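Local atomic coordinates of transcription factor MBP1 (Magnaporthe oryzae, PDB entry 4UX5), a protein that binds DNA through its winged helix-turn-helix domain and probably acts as an RNA polymerase II transcription activator. Residues 37-42 and 49-54. Sequence-based numbering, arbitrary orientation.
With nucleotides of chain C.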
ATOM      1  N   HIS A  37     -13.511 -11.408 -11.982  1.00 44.80           N
ATOM      2  CA  HIS A  37     -12.637 -10.860 -13.010  1.00 41.74           C
ATOM      3  C   HIS A  37     -11.164 -11.103 -12.703  1.00 38.12           C
ATOM      4  O   HIS A  37     -10.773 -11.266 -11.547  1.00 37.48           O
ATOM      5  CB  HIS A  37     -12.893  -9.358 -13.181  1.00 40.02           C
ATOM      6  CG  HIS A  37     -12.931  -8.602 -11.889  1.00 40.35           C
ATOM      7  ND1 HIS A  37     -14.061  -8.528 -11.104  1.00 43.42           N
ATOM      8  CD2 HIS A  37     -11.978  -7.887 -11.245  1.00 41.03           C
ATOM      9  CE1 HIS A  37     -13.802  -7.801 -10.031  1.00 44.78           C
ATOM     10  NE2 HIS A  37     -12.545  -7.400 -10.093  1.00 44.65           N
ATOM     11  N   VAL A  38     -10.356 -11.142 -13.756  1.00 29.43           N
ATOM     12  CA  VAL A  38      -8.907 -11.190 -13.623  1.00 32.14           C
ATOM     13  C   VAL A  38      -8.302 -10.189 -14.598  1.00 29.37           C
ATOM     14  O   VAL A  38      -8.590 -10.230 -15.793  1.00 33.61           O
ATOM     15  CB  VAL A  38      -8.337 -12.597 -13.902  1.00 33.43           C
ATOM     16  CG1 VAL A  38      -6.817 -12.573 -13.858  1.00 32.99           C
ATOM     17  CG2 VAL A  38      -8.885 -13.609 -12.903  1.00 34.09           C
ATOM     18  N   MET A  39      -7.472  -9.285 -14.089  1.00 28.74           N
ATOM     19  CA  MET A  39      -6.910  -8.227 -14.921  1.00 28.09           C
ATOM     20  C   MET A  39      -5.479  -8.524 -15.346  1.00 29.58           C
ATOM     21  O   MET A  39      -4.667  -8.993 -14.550  1.00 26.96           O
ATOM     22  CB  MET A  39      -6.954  -6.886 -14.185  1.00 25.13           C
ATOM     23  CG  MET A  39      -8.348  -6.413 -13.827  1.00 27.57           C
ATOM     24  SD  MET A  39      -8.348  -4.739 -13.161  1.00 34.65           S
ATOM     25  CE  MET A  39     -10.059  -4.584 -12.647  1.00 32.44           C
ATOM     26  N   ARG A  40      -5.187  -8.248 -16.613  1.00 31.17           N
ATOM     27  CA  ARG A  40      -3.829  -8.332 -17.135  1.00 33.60           C
ATOM     28  C   ARG A  40      -3.431  -6.971 -17.695  1.00 22.85           C
ATOM     29  O   ARG A  40      -4.150  -6.401 -18.515  1.00 23.61           O
ATOM     30  CB  ARG A  40      -3.721  -9.412 -18.217  1.00 36.79           C
ATOM     31  CG  ARG A  40      -2.289  -9.761 -18.590  1.00 36.18           C
ATOM     32  CD  ARG A  40      -2.097  -9.875 -20.097  1.00 39.49           C
ATOM     33  NE  ARG A  40      -2.636 -11.115 -20.647  1.00 40.05           N
ATOM     34  CZ  ARG A  40      -2.402 -11.545 -21.884  1.00 43.02           C
ATOM     35  NH1 ARG A  40      -1.634 -10.835 -22.700  1.00 42.15           N
ATOM     36  NH2 ARG A  40      -2.931 -12.685 -22.305  1.00 44.25           N
ATOM     37  N   ARG A  41      -2.297  -6.441 -17.244  1.00 35.05           N
ATOM     38  CA  ARG A  41      -1.834  -5.139 -17.717  1.00 35.02           C
ATOM     39  C   ARG A  41      -1.395  -5.194 -19.175  1.00 35.69           C
ATOM     40  O   ARG A  41      -0.825  -6.186 -19.622  1.00 40.21           O
ATOM     41  CB  ARG A  41      -0.689  -4.626 -16.850  1.00 38.17           C
ATOM     42  CG  ARG A  41      -1.126  -3.717 -15.722  1.00 39.03           C
ATOM     43  CD  ARG A  41      -0.021  -2.741 -15.372  1.00 41.08           C
ATOM     44  NE  ARG A  41       1.180  -3.426 -14.906  1.00 40.41           N
ATOM     45  CZ  ARG A  41       1.478  -3.613 -13.627  1.00 38.01           C
ATOM     46  NH1 ARG A  41       0.663  -3.162 -12.683  1.00 40.79           N
ATOM     47  NH2 ARG A  41       2.594  -4.246 -13.289  1.00 32.74           N
ATOM     48  N   ARG A  42      -1.660  -4.125 -19.916  1.00 40.19           N
ATOM     49  CA  ARG A  42      -1.328  -4.095 -21.335  1.00 36.32           C
ATOM     50  C   ARG A  42       0.139  -3.751 -21.577  1.00 38.23           C
ATOM     51  O   ARG A  42       0.728  -4.181 -22.568  1.00 40.55           O
ATOM     52  CB  ARG A  42      -2.223  -3.096 -22.071  1.00 50.33           C
ATOM     53  CG  ARG A  42      -2.092  -3.151 -23.587  1.00 55.68           C
ATOM     54  CD  ARG A  42      -3.271  -2.475 -24.263  1.00 59.67           C
ATOM     55  NE  ARG A  42      -4.430  -2.415 -23.377  1.00 61.36           N
ATOM     56  CZ  ARG A  42      -5.687  -2.295 -23.790  1.00 63.69           C
ATOM     57  NH1 ARG A  42      -5.961  -2.236 -25.086  1.00 66.88           N
ATOM     58  NH2 ARG A  42      -6.674  -2.244 -22.905  1.00 61.20           N
ATOM     59  N   ALA A  49      -2.435 -11.219  -9.123  1.00 31.59           N
ATOM     60  CA  ALA A  49      -2.388 -12.492  -8.409  1.00 33.73           C
ATOM     61  C   ALA A  49      -3.513 -12.607  -7.387  1.00 33.41           C
ATOM     62  O   ALA A  49      -3.939 -13.708  -7.042  1.00 35.05           O
ATOM     63  CB  ALA A  49      -1.040 -12.666  -7.726  1.00 39.33           C
ATOM     64  N   THR A  50      -3.991 -11.466  -6.903  1.00 31.73           N
ATOM     65  CA  THR A  50      -5.089 -11.446  -5.944  1.00 31.64           C
ATOM     66  C   THR A  50      -6.387 -11.866  -6.623  1.00 30.94           C
ATOM     67  O   THR A  50      -7.212 -12.557  -6.030  1.00 48.32           O
ATOM     68  CB  THR A  50      -5.258 -10.052  -5.303  1.00 34.09           C
ATOM     69  OG1 THR A  50      -3.991  -9.593  -4.819  1.00 31.59           O
ATOM     70  CG2 THR A  50      -6.249 -10.099  -4.150  1.00 33.99           C
ATOM     71  N   HIS A  51      -6.558 -11.449  -7.874  1.00 29.67           N
ATOM     72  CA  HIS A  51      -7.714 -11.851  -8.670  1.00 29.60           C
ATOM     73  C   HIS A  51      -7.699 -13.351  -8.947  1.00 35.72           C
ATOM     74  O   HIS A  51      -8.746 -13.998  -8.977  1.00 36.35           O
ATOM     75  CB  HIS A  51      -7.754 -11.087  -9.996  1.00 36.37           C
ATOM     76  CG  HIS A  51      -8.031  -9.624  -9.851  1.00 34.80           C
ATOM     77  ND1 HIS A  51      -7.958  -8.746 -10.910  1.00 33.47           N
ATOM     78  CD2 HIS A  51      -8.383  -8.881  -8.774  1.00 29.53           C
ATOM     79  CE1 HIS A  51      -8.251  -7.528 -10.494  1.00 25.45           C
ATOM     80  NE2 HIS A  51      -8.514  -7.582  -9.200  1.00 29.43           N
ATOM     81  N   ILE A  52      -6.505 -13.894  -9.164  1.00 33.02           N
ATOM     82  CA  ILE A  52      -6.346 -15.314  -9.459  1.00 35.73           C
ATOM     83  C   ILE A  52      -6.720 -16.161  -8.248  1.00 37.50           C
ATOM     84  O   ILE A  52      -7.504 -17.100  -8.358  1.00 39.27           O
ATOM     85  CB  ILE A  52      -4.904 -15.644  -9.894  1.00 37.17           C
ATOM     86  CG1 ILE A  52      -4.549 -14.897 -11.183  1.00 35.98           C
ATOM     87  CG2 ILE A  52      -4.734 -17.142 -10.084  1.00 40.67           C
ATOM     88  CD1 ILE A  52      -3.125 -15.114 -11.645  1.00 37.53           C
ATOM     89  N   LEU A  53      -6.163 -15.817  -7.091  1.00 44.36           N
ATOM     90  CA  LEU A  53      -6.443 -16.550  -5.860  1.00 39.62           C
ATOM     91  C   LEU A  53      -7.906 -16.412  -5.439  1.00 48.19           C
ATOM     92  O   LEU A  53      -8.450 -17.296  -4.779  1.00 52.77           O
ATOM     93  CB  LEU A  53      -5.519 -16.077  -4.737  1.00 40.17           C
ATOM     94  CG  LEU A  53      -4.037 -16.391  -4.946  1.00 43.49           C
ATOM     95  CD1 LEU A  53      -3.202 -15.862  -3.790  1.00 42.91           C
ATOM     96  CD2 LEU A  53      -3.823 -17.891  -5.128  1.00 45.42           C
ATOM     97  N   LYS A  54      -8.538 -15.307  -5.825  1.00 43.42           N
ATOM     98  CA  LYS A  54      -9.966 -15.117  -5.584  1.00 42.02           C
ATOM     99  C   LYS A  54     -10.795 -15.958  -6.545  1.00 48.40           C
ATOM    100  O   LYS A  54     -11.918 -16.352  -6.230  1.00 53.90           O
ATOM    101  CB  LYS A  54     -10.354 -13.644  -5.721  1.00 38.17           C
ATOM    102  CG  LYS A  54      -9.960 -12.781  -4.539  1.00 38.58           C
ATOM    103  CD  LYS A  54     -10.169 -11.305  -4.843  1.00 37.31           C
ATOM    104  CE  LYS A  54     -11.638 -10.987  -5.066  1.00 39.37           C
ATOM    105  NZ  LYS A  54     -11.864  -9.533  -5.301  1.00 37.93           N
TER
ATOM    106  P    DC C   9      -9.920  -7.379  -2.634  1.00 41.04           P
ATOM    107  OP1  DC C   9     -10.311  -7.655  -4.036  1.00 44.61           O
ATOM    108  OP2  DC C   9     -10.445  -8.223  -1.539  1.00 44.74           O
ATOM    109  O5'  DC C   9      -8.323  -7.347  -2.536  1.00 41.11           O
ATOM    110  C5'  DC C   9      -7.574  -6.564  -3.462  1.00 38.35           C
ATOM    111  C4'  DC C   9      -6.639  -5.603  -2.744  1.00 41.08           C
ATOM    112  O4'  DC C   9      -7.404  -4.566  -2.107  1.00 44.88           O
ATOM    113  C3'  DC C   9      -5.822  -6.212  -1.622  1.00 37.69           C
ATOM    114  O3'  DC C   9      -4.629  -6.771  -2.151  1.00 39.15           O
ATOM    115  C2'  DC C   9      -5.526  -5.008  -0.715  1.00 34.83           C
ATOM    116  C1'  DC C   9      -6.633  -4.002  -1.067  1.00 30.24           C
ATOM    117  N1   DC C   9      -7.547  -3.672   0.073  1.00 30.72           N
ATOM    118  C2   DC C   9      -7.322  -2.519   0.839  1.00 31.55           C
ATOM    119  O2   DC C   9      -6.358  -1.793   0.570  1.00 31.79           O
ATOM    120  N3   DC C   9      -8.166  -2.235   1.860  1.00 32.44           N
ATOM    121  C4   DC C   9      -9.193  -3.041   2.121  1.00 32.41           C
ATOM    122  N4   DC C   9      -9.997  -2.717   3.138  1.00 33.64           N
ATOM    123  C5   DC C   9      -9.441  -4.217   1.355  1.00 36.50           C
ATOM    124  C6   DC C   9      -8.603  -4.490   0.349  1.00 30.77           C
ATOM    125  P    DG C  10      -3.965  -8.064  -1.467  1.00 30.61           P
ATOM    126  OP1  DG C  10      -3.147  -8.741  -2.500  1.00 40.88           O
ATOM    127  OP2  DG C  10      -5.039  -8.800  -0.764  1.00 33.98           O
ATOM    128  O5'  DG C  10      -2.954  -7.454  -0.391  1.00 30.93           O
ATOM    129  C5'  DG C  10      -1.908  -6.589  -0.817  1.00 37.86           C
ATOM    130  C4'  DG C  10      -1.490  -5.642   0.296  1.00 39.30           C
ATOM    131  O4'  DG C  10      -2.667  -5.016   0.876  1.00 38.09           O
ATOM    132  C3'  DG C  10      -0.747  -6.295   1.459  1.00 40.25           C
ATOM    133  O3'  DG C  10       0.267  -5.424   1.919  1.00 45.86           O
ATOM    134  C2'  DG C  10      -1.842  -6.468   2.504  1.00 38.06           C
ATOM    135  C1'  DG C  10      -2.664  -5.214   2.273  1.00 38.84           C
ATOM    136  N9   DG C  10      -4.042  -5.333   2.728  1.00 37.63           N
ATOM    137  C8   DG C  10      -4.928  -6.337   2.424  1.00 33.56           C
ATOM    138  N7   DG C  10      -6.098  -6.182   2.979  1.00 31.58           N
ATOM    139  C5   DG C  10      -5.979  -5.000   3.697  1.00 37.52           C
ATOM    140  C6   DG C  10      -6.927  -4.324   4.501  1.00 33.39           C
ATOM    141  O6   DG C  10      -8.097  -4.651   4.745  1.00 33.59           O
ATOM    142  N1   DG C  10      -6.399  -3.157   5.051  1.00 34.60           N
ATOM    143  C2   DG C  10      -5.118  -2.702   4.847  1.00 38.25           C
ATOM    144  N2   DG C  10      -4.789  -1.556   5.460  1.00 36.50           N
ATOM    145  N3   DG C  10      -4.220  -3.326   4.094  1.00 38.11           N
ATOM    146  C4   DG C  10      -4.719  -4.464   3.554  1.00 38.01           C
TER
HETATM  147  O   HOH W   1     -11.407  -7.223  -7.437  1.00 48.40           O
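H51, on the first turn of helix 49-54, reaches across to strand 37-41, which runs roughly antiparallel to the helix with the axes 7.3 Å apart. Its CG lies anti to its own carbonyl carbon, so the imidazole stands out from the helix and settles against H37, V38 and M39. ND1 is turned to the strand backbone and accepts the M39 N-H at 3.3 Å; the donor lies in the ring plane, but the bond is bent, 144° at the hydrogen. Because the N-H supplies the proton, ND1 is probably unprotonated, consistent with NE2 pointing as a donor to K85 O, a weak bond. One face of the ring receives H37 edge-on: CD2 of H37 sits 3.8 Å from CE1 of H51, toward the rim, in a T-shaped stack with planes at 76°. H37 attains this with CG in the crowded position between backbone N and carbonyl carbon (chi1 48°), its ND1 bonded to K35 O. M39, extended beyond CG, passes obliquely along the ring's edge, with its CG 3.5 Å from CE1 of H51 and SD also at the edge. V38 runs past H51 in the opposite direction, its CG2 against H51 CB, while its CG1 meets I52 CG1 in a looser apolar contact. On the helix's DNA side, T50 OG1 donates to OP1 of DG10 of chain C, while K54 NZ grips OP1 of DC9 of chain C at 2.7 Å. A water bonded to H37 NE2 takes a weak bond from K54 NZ, a tenuous bridge between strand and helix. The helix thus docks mainly through one buried histidine on the strand that, within this chain, edges the antiparallel sheet of 16-22, 25-32 and 36-41, in the KilA-N (APSES-type) winged helix-turn-helix domain.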